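Local coordinates for protein thiamin pyrophosphokinase (Saccharomyces cerevisiae, PDB 1IG0) that transfers a pyrophosphate group from ATP to thiamine, making thiamine diphosphate and AMP, and is the only yeast enzyme able to do so, at residues D63-A68 against L90-I95; N20-M25 against K231-L236. All blocks are in the same frame, centred on the assembly; numbering follows the deposited sequence.

Contact 1. Residues D63-A68 against L90-I95; sequences DLKVCA and LPNYII
Val66, Cys67 and Ala68 pair in parallel register with Tyr93, Ile94 and Ile95, the two short strands running 25° apart. They are neighbours among the parallel strands of the large mixed sheet, within the catalytic domain, and helices 71-78 and 83-88 between them make this a beta-alpha-beta crossover; the Ala68 side chain lies about 9 Å from bound thiamine. Cys67 N gives a nearly straight bond to Tyr93 O at 2.9 Å, and Ile95 N reaches Cys67 O. At the entry to the pair, Asn92 OD1 accepts Lys65 N at 2.8 Å, while Asn92 N donates to Lys65 O, which Tyr93 N also approaches in a weak bond. An alanine in place of Asn92 would probably leave Lys65 N without this acceptor and the water that joins Asn92 ND2 to Asp63 O without one of its mates. Leu64 CD1, lying near the plane of the Tyr93 ring, meets its rim at CE1, 3.6 Å off; beyond it, Tyr93 OH is hydrogen-bonded to His137 of helix 126-139. Across the sheet from Tyr93, Cys67 has SG anti to its carbonyl carbon (chi1 -79°), and the sulphur lies beside the CB-CG side of the Pro91 ring, 3.7 Å from CB.

Contact 2. Residues N20-M25 against K231-L236; sequences NIRNKM and KKNGTL
Arg22 has CG anti to its backbone N (chi1 -177°) and runs extended from CG to NE, slanting across Lys232 and Asn233, and the guanidinium turns an edge to Lys232. Leu236, with CG likewise anti to N (chi1 -178°), lies side by side with Lys24, both pointing the same way, and its CD2 comes 3.5 Å from Lys24 CE. The backbones meet as parallel strands at the margin of the five-stranded sheet, Asn23 beside Thr235 and Lys24 beside Leu236. Leu236 N donates to Asn23 O at 2.7 Å, the shortest bond here, and Met25 N to Leu236 O. Just before the paired residues, Gly234 O takes Arg22 N at 2.9 Å and a weaker bond from Asn23 N. The backbone at Gly234 would press any CB against the preceding carbonyl O, and against Asn20 O as well. Arg22 NH1 bonds Lys232 O at 3.0 Å; NH1 stands above the carbonyl plane, and the N-H...O angle is 147°. On the Leu236 face, Ile21 CG2 packs obliquely against Leu236 CB at 4.0 Å. On the other face, Thr235 OG1 ties the turn by donating to Lys231 O, and Asn23 ND2 comes 3.6 Å from Lys231 CB. Lys231 NZ turns elsewhere, to Ser210 and a salt bridge with Asp303. With Lys232 NZ 4.9 Å from Arg22 NH1, two like charges share this end, so the carbonyl bond probably helps to stabilise the Arg22 charge, while Leu236, touching Ile21 and the aliphatic part of Lys24, supplies the apolar contact.

In the fold
Contact 1 and contact 2 sit on opposite sides of the chain's centre, their own centres 32 Å apart and their nearest atoms about 19 Å apart. They belong to different sheets: contact 1 joins strands 64-68 and 93-96 in the ten-stranded mixed sheet, contact 2 strands 23-26 and 235-238 in the five-stranded one. In sequence, 20-25 comes first, then 63-68 and 90-95, and 231-236 last, so both halves of contact 1 fall between the partners of contact 2. All six parallel strands of the large sheet therefore lie between 20-25 and 231-236, and the chain comes back as strand 235-238 to pair with strand 23-26, which edges the sheet holding strands 260-266 and 275-277 of the thiamine-binding region.

Contact 1. Residues D63-A68 against L90-I95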
ATOM      1  N   ASP B  63       6.224  26.280  -0.678  1.00 21.47           N
ATOM      2  CA  ASP B  63       6.092  27.384   0.263  1.00 21.79           C
ATOM      3  C   ASP B  63       5.916  26.940   1.712  1.00 21.61           C
ATOM      4  O   ASP B  63       6.809  27.130   2.541  1.00 22.99           O
ATOM      5  CB  ASP B  63       4.922  28.277  -0.161  1.00 22.43           C
ATOM      6  CG  ASP B  63       4.648  29.395   0.825  1.00 24.49           C
ATOM      7  OD1 ASP B  63       5.604  29.872   1.473  1.00 24.62           O
ATOM      8  OD2 ASP B  63       3.477  29.812   0.942  1.00 25.06           O
ATOM      9  N   LEU B  64       4.766  26.351   2.016  1.00 20.43           N
ATOM     10  CA  LEU B  64       4.476  25.896   3.371  1.00 18.90           C
ATOM     11  C   LEU B  64       4.981  24.479   3.639  1.00 19.73           C
ATOM     12  O   LEU B  64       4.954  23.622   2.757  1.00 19.02           O
ATOM     13  CB  LEU B  64       2.965  25.946   3.624  1.00 18.85           C
ATOM     14  CG  LEU B  64       2.486  25.641   5.048  1.00 18.63           C
ATOM     15  CD1 LEU B  64       2.855  26.794   5.967  1.00 19.45           C
ATOM     16  CD2 LEU B  64       0.982  25.439   5.053  1.00 18.56           C
ATOM     17  N   LYS B  65       5.451  24.248   4.862  1.00 19.46           N
ATOM     18  CA  LYS B  65       5.924  22.929   5.271  1.00 19.84           C
ATOM     19  C   LYS B  65       5.196  22.550   6.550  1.00 19.24           C
ATOM     20  O   LYS B  65       5.245  23.276   7.544  1.00 18.07           O
ATOM     21  CB  LYS B  65       7.434  22.922   5.525  1.00 19.13           C
ATOM     22  CG  LYS B  65       8.290  23.101   4.283  1.00 21.49           C
ATOM     23  CD  LYS B  65       8.421  24.564   3.902  1.00 22.20           C
ATOM     24  CE  LYS B  65       9.302  24.733   2.677  1.00 23.52           C
ATOM     25  NZ  LYS B  65       9.552  26.170   2.391  1.00 24.75           N
ATOM     26  N   VAL B  66       4.519  21.408   6.521  1.00 17.93           N
ATOM     27  CA  VAL B  66       3.761  20.950   7.676  1.00 18.80           C
ATOM     28  C   VAL B  66       4.190  19.562   8.132  1.00 19.57           C
ATOM     29  O   VAL B  66       4.406  18.666   7.315  1.00 19.89           O
ATOM     30  CB  VAL B  66       2.244  20.922   7.363  1.00 18.02           C
ATOM     31  CG1 VAL B  66       1.470  20.357   8.545  1.00 18.81           C
ATOM     32  CG2 VAL B  66       1.755  22.328   7.033  1.00 17.76           C
ATOM     33  N   CYS B  67       4.316  19.399   9.445  1.00 20.59           N
ATOM     34  CA  CYS B  67       4.690  18.124  10.039  1.00 21.48           C
ATOM     35  C   CYS B  67       3.493  17.553  10.785  1.00 22.16           C
ATOM     36  O   CYS B  67       2.885  18.236  11.611  1.00 22.28           O
ATOM     37  CB  CYS B  67       5.854  18.298  11.017  1.00 22.31           C
ATOM     38  SG  CYS B  67       7.477  18.435  10.248  1.00 22.43           S
ATOM     39  N   ALA B  68       3.152  16.306  10.484  1.00 22.18           N
ATOM     40  CA  ALA B  68       2.034  15.649  11.146  1.00 23.92           C
ATOM     41  C   ALA B  68       2.506  14.953  12.419  1.00 25.18           C
ATOM     42  O   ALA B  68       3.090  13.869  12.370  1.00 26.34           O
ATOM     43  CB  ALA B  68       1.382  14.640  10.207  1.00 23.13           C
ATOM     44  N   LEU B  90      13.194  24.421   9.150  1.00 27.39           N
ATOM     45  CA  LEU B  90      12.191  24.390  10.206  1.00 25.57           C
ATOM     46  C   LEU B  90      10.813  24.350   9.555  1.00 24.12           C
ATOM     47  O   LEU B  90      10.552  25.078   8.598  1.00 23.72           O
ATOM     48  CB  LEU B  90      12.289  25.650  11.073  1.00 25.75           C
ATOM     49  CG  LEU B  90      13.569  25.899  11.874  1.00 25.67           C
ATOM     50  CD1 LEU B  90      13.531  27.296  12.470  1.00 26.42           C
ATOM     51  CD2 LEU B  90      13.704  24.855  12.971  1.00 26.15           C
ATOM     52  N   PRO B  91       9.914  23.492  10.056  1.00 23.20           N
ATOM     53  CA  PRO B  91       8.572  23.420   9.474  1.00 23.60           C
ATOM     54  C   PRO B  91       7.756  24.627   9.931  1.00 23.42           C
ATOM     55  O   PRO B  91       8.058  25.226  10.966  1.00 23.58           O
ATOM     56  CB  PRO B  91       8.030  22.111  10.035  1.00 22.60           C
ATOM     57  CG  PRO B  91       8.641  22.078  11.398  1.00 22.68           C
ATOM     58  CD  PRO B  91      10.073  22.503  11.136  1.00 22.62           C
ATOM     59  N   ASN B  92       6.732  24.992   9.166  1.00 22.68           N
ATOM     60  CA  ASN B  92       5.899  26.125   9.543  1.00 21.59           C
ATOM     61  C   ASN B  92       4.934  25.718  10.648  1.00 21.96           C
ATOM     62  O   ASN B  92       4.692  26.481  11.581  1.00 21.62           O
ATOM     63  CB  ASN B  92       5.116  26.659   8.341  1.00 21.82           C
ATOM     64  CG  ASN B  92       6.017  27.204   7.251  1.00 21.58           C
ATOM     65  OD1 ASN B  92       6.398  26.487   6.328  1.00 20.92           O
ATOM     66  ND2 ASN B  92       6.374  28.480   7.361  1.00 22.67           N
ATOM     67  N   TYR B  93       4.385  24.510  10.539  1.00 20.53           N
ATOM     68  CA  TYR B  93       3.452  24.000  11.540  1.00 20.84           C
ATOM     69  C   TYR B  93       3.736  22.555  11.935  1.00 20.96           C
ATOM     70  O   TYR B  93       4.329  21.785  11.179  1.00 20.84           O
ATOM     71  CB  TYR B  93       2.007  24.019  11.030  1.00 20.43           C
ATOM     72  CG  TYR B  93       1.428  25.355  10.638  1.00 20.38           C
ATOM     73  CD1 TYR B  93       1.470  25.794   9.316  1.00 19.49           C
ATOM     74  CD2 TYR B  93       0.774  26.151  11.578  1.00 20.08           C
ATOM     75  CE1 TYR B  93       0.864  26.988   8.935  1.00 20.52           C
ATOM     76  CE2 TYR B  93       0.167  27.348  11.209  1.00 20.30           C
ATOM     77  CZ  TYR B  93       0.212  27.759   9.886  1.00 20.79           C
ATOM     78  OH  TYR B  93      -0.409  28.926   9.509  1.00 20.32           O
ATOM     79  N   ILE B  94       3.284  22.208  13.135  1.00 20.53           N
ATOM     80  CA  ILE B  94       3.365  20.858  13.674  1.00 20.53           C
ATOM     81  C   ILE B  94       1.980  20.710  14.293  1.00 20.64           C
ATOM     82  O   ILE B  94       1.597  21.504  15.156  1.00 20.04           O
ATOM     83  CB  ILE B  94       4.422  20.707  14.782  1.00 20.26           C
ATOM     84  CG1 ILE B  94       5.826  20.858  14.198  1.00 21.04           C
ATOM     85  CG2 ILE B  94       4.277  19.342  15.441  1.00 21.31           C
ATOM     86  CD1 ILE B  94       6.936  20.675  15.230  1.00 21.30           C
ATOM     87  N   ILE B  95       1.218  19.721  13.842  1.00 20.56           N
ATOM     88  CA  ILE B  95      -0.126  19.536  14.366  1.00 20.90           C
ATOM     89  C   ILE B  95      -0.461  18.069  14.621  1.00 22.39           C
ATOM     90  O   ILE B  95      -0.031  17.182  13.882  1.00 21.70           O
ATOM     91  CB  ILE B  95      -1.164  20.159  13.402  1.00 20.54           C
ATOM     92  CG1 ILE B  95      -2.552  20.148  14.040  1.00 20.74           C
ATOM     93  CG2 ILE B  95      -1.158  19.410  12.079  1.00 20.73           C
ATOM     94  CD1 ILE B  95      -3.580  20.959  13.271  1.00 19.31           C
TER
HETATM   95  O   HOH W   1       6.625  29.414   4.558  1.00 50.68           O

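Contact 2. Residues N20-M25 against K231-L236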
ATOM      1  N   ASN B  20     -11.477  12.842 -26.607  1.00 49.27           N
ATOM      2  CA  ASN B  20     -11.640  14.127 -25.952  1.00 48.65           C
ATOM      3  C   ASN B  20     -10.815  14.208 -24.675  1.00 47.61           C
ATOM      4  O   ASN B  20     -10.970  13.397 -23.760  1.00 47.82           O
ATOM      5  CB  ASN B  20     -13.118  14.376 -25.651  1.00 49.15           C
ATOM      6  CG  ASN B  20     -13.938  14.574 -26.909  1.00 49.67           C
ATOM      7  OD1 ASN B  20     -13.727  15.529 -27.657  1.00 50.00           O
ATOM      8  ND2 ASN B  20     -14.876  13.668 -27.150  1.00 49.43           N
ATOM      9  N   ILE B  21      -9.930  15.197 -24.635  1.00 46.13           N
ATOM     10  CA  ILE B  21      -9.055  15.426 -23.499  1.00 44.99           C
ATOM     11  C   ILE B  21      -9.721  16.375 -22.522  1.00 44.92           C
ATOM     12  O   ILE B  21      -9.978  17.539 -22.828  1.00 45.06           O
ATOM     13  CB  ILE B  21      -7.716  16.019 -23.968  1.00 44.63           C
ATOM     14  CG1 ILE B  21      -7.051  15.043 -24.942  1.00 43.66           C
ATOM     15  CG2 ILE B  21      -6.812  16.294 -22.777  1.00 42.41           C
ATOM     16  CD1 ILE B  21      -5.879  15.630 -25.707  1.00 47.33           C
ATOM     17  N   ARG B  22      -9.995  15.866 -21.335  1.00 44.68           N
ATOM     18  CA  ARG B  22     -10.641  16.656 -20.317  1.00 44.59           C
ATOM     19  C   ARG B  22      -9.684  17.304 -19.324  1.00 43.83           C
ATOM     20  O   ARG B  22     -10.058  18.219 -18.600  1.00 44.04           O
ATOM     21  CB  ARG B  22     -11.605  15.773 -19.570  1.00 45.67           C
ATOM     22  CG  ARG B  22     -12.358  16.528 -18.548  1.00 46.79           C
ATOM     23  CD  ARG B  22     -12.948  15.547 -17.575  1.00 48.43           C
ATOM     24  NE  ARG B  22     -13.774  16.156 -16.527  1.00 49.78           N
ATOM     25  CZ  ARG B  22     -14.422  15.485 -15.581  1.00 50.12           C
ATOM     26  NH1 ARG B  22     -14.355  14.168 -15.539  1.00 50.25           N
ATOM     27  NH2 ARG B  22     -15.109  16.142 -14.656  1.00 50.57           N
ATOM     28  N   ASN B  23      -8.461  16.789 -19.282  1.00 42.35           N
ATOM     29  CA  ASN B  23      -7.435  17.304 -18.396  1.00 41.56           C
ATOM     30  C   ASN B  23      -6.034  16.992 -18.895  1.00 40.91           C
ATOM     31  O   ASN B  23      -5.793  15.873 -19.375  1.00 39.77           O
ATOM     32  CB  ASN B  23      -7.591  16.731 -16.983  1.00 42.25           C
ATOM     33  CG  ASN B  23      -8.855  17.192 -16.309  1.00 43.06           C
ATOM     34  OD1 ASN B  23      -9.024  18.375 -16.021  1.00 43.50           O
ATOM     35  ND2 ASN B  23      -9.762  16.257 -16.062  1.00 43.21           N
ATOM     36  N   LYS B  24      -5.131  17.985 -18.823  1.00 40.42           N
ATOM     37  CA  LYS B  24      -3.720  17.809 -19.211  1.00 39.67           C
ATOM     38  C   LYS B  24      -2.835  18.096 -17.999  1.00 39.12           C
ATOM     39  O   LYS B  24      -3.099  19.009 -17.212  1.00 38.36           O
ATOM     40  CB  LYS B  24      -3.316  18.747 -20.355  1.00 39.60           C
ATOM     41  CG  LYS B  24      -3.809  18.302 -21.712  1.00 41.22           C
ATOM     42  CD  LYS B  24      -3.207  19.206 -22.770  1.00 42.98           C
ATOM     43  CE  LYS B  24      -3.560  18.794 -24.188  1.00 43.97           C
ATOM     44  NZ  LYS B  24      -2.805  19.567 -25.223  1.00 44.75           N
ATOM     45  N   MET B  25      -1.791  17.299 -17.840  1.00 37.84           N
ATOM     46  CA  MET B  25      -0.868  17.495 -16.732  1.00 38.23           C
ATOM     47  C   MET B  25       0.526  16.973 -17.052  1.00 36.99           C
ATOM     48  O   MET B  25       0.676  15.978 -17.756  1.00 36.60           O
ATOM     49  CB  MET B  25      -1.384  16.809 -15.467  1.00 40.67           C
ATOM     50  CG  MET B  25      -1.544  15.315 -15.615  1.00 43.77           C
ATOM     51  SD  MET B  25      -0.704  14.376 -14.332  1.00 49.56           S
ATOM     52  CE  MET B  25       0.881  14.078 -15.111  1.00 47.05           C
ATOM     53  N   LYS B 231      -8.171  12.029 -13.008  1.00 23.30           N
ATOM     54  CA  LYS B 231      -9.584  12.339 -13.186  1.00 24.83           C
ATOM     55  C   LYS B 231     -10.181  11.546 -14.346  1.00 24.63           C
ATOM     56  O   LYS B 231      -9.513  11.256 -15.339  1.00 23.62           O
ATOM     57  CB  LYS B 231      -9.776  13.838 -13.429  1.00 26.84           C
ATOM     58  CG  LYS B 231      -9.444  14.734 -12.234  1.00 29.50           C
ATOM     59  CD  LYS B 231     -10.660  15.038 -11.361  1.00 32.01           C
ATOM     60  CE  LYS B 231     -10.876  14.027 -10.236  1.00 33.33           C
ATOM     61  NZ  LYS B 231     -12.103  14.340  -9.427  1.00 33.55           N
ATOM     62  N   LYS B 232     -11.454  11.204 -14.200  1.00 24.73           N
ATOM     63  CA  LYS B 232     -12.200  10.438 -15.191  1.00 25.19           C
ATOM     64  C   LYS B 232     -12.408  11.186 -16.506  1.00 25.03           C
ATOM     65  O   LYS B 232     -12.165  12.386 -16.599  1.00 24.90           O
ATOM     66  CB  LYS B 232     -13.570  10.089 -14.613  1.00 24.93           C
ATOM     67  CG  LYS B 232     -14.351  11.336 -14.208  1.00 25.91           C
ATOM     68  CD  LYS B 232     -15.716  11.025 -13.623  1.00 26.99           C
ATOM     69  CE  LYS B 232     -16.423  12.318 -13.244  1.00 28.57           C
ATOM     70  NZ  LYS B 232     -17.794  12.093 -12.716  1.00 29.32           N
ATOM     71  N   ASN B 233     -12.862  10.447 -17.514  1.00 25.75           N
ATOM     72  CA  ASN B 233     -13.182  10.993 -18.830  1.00 26.46           C
ATOM     73  C   ASN B 233     -12.062  11.530 -19.720  1.00 26.31           C
ATOM     74  O   ASN B 233     -12.321  12.317 -20.632  1.00 27.01           O
ATOM     75  CB  ASN B 233     -14.262  12.061 -18.665  1.00 28.37           C
ATOM     76  CG  ASN B 233     -15.555  11.493 -18.113  1.00 28.52           C
ATOM     77  OD1 ASN B 233     -16.350  12.213 -17.512  1.00 31.78           O
ATOM     78  ND2 ASN B 233     -15.778  10.198 -18.325  1.00 29.74           N
ATOM     79  N   GLY B 234     -10.826  11.116 -19.470  1.00 25.89           N
ATOM     80  CA  GLY B 234      -9.739  11.561 -20.324  1.00 25.29           C
ATOM     81  C   GLY B 234      -8.722  12.518 -19.742  1.00 25.16           C
ATOM     82  O   GLY B 234      -8.981  13.714 -19.621  1.00 25.51           O
ATOM     83  N   THR B 235      -7.554  11.986 -19.393  1.00 24.37           N
ATOM     84  CA  THR B 235      -6.469  12.784 -18.837  1.00 23.33           C
ATOM     85  C   THR B 235      -5.208  12.523 -19.645  1.00 24.12           C
ATOM     86  O   THR B 235      -4.830  11.372 -19.867  1.00 22.86           O
ATOM     87  CB  THR B 235      -6.188  12.422 -17.361  1.00 23.82           C
ATOM     88  OG1 THR B 235      -7.291  12.832 -16.544  1.00 23.07           O
ATOM     89  CG2 THR B 235      -4.927  13.115 -16.874  1.00 24.33           C
ATOM     90  N   LEU B 236      -4.564  13.595 -20.091  1.00 23.33           N
ATOM     91  CA  LEU B 236      -3.342  13.470 -20.869  1.00 24.81           C
ATOM     92  C   LEU B 236      -2.128  13.737 -19.992  1.00 24.83           C
ATOM     93  O   LEU B 236      -1.945  14.846 -19.487  1.00 24.91           O
ATOM     94  CB  LEU B 236      -3.349  14.454 -22.042  1.00 24.27           C
ATOM     95  CG  LEU B 236      -2.124  14.390 -22.962  1.00 25.03           C
ATOM     96  CD1 LEU B 236      -2.144  13.086 -23.747  1.00 25.15           C
ATOM     97  CD2 LEU B 236      -2.126  15.580 -23.906  1.00 25.48           C
TER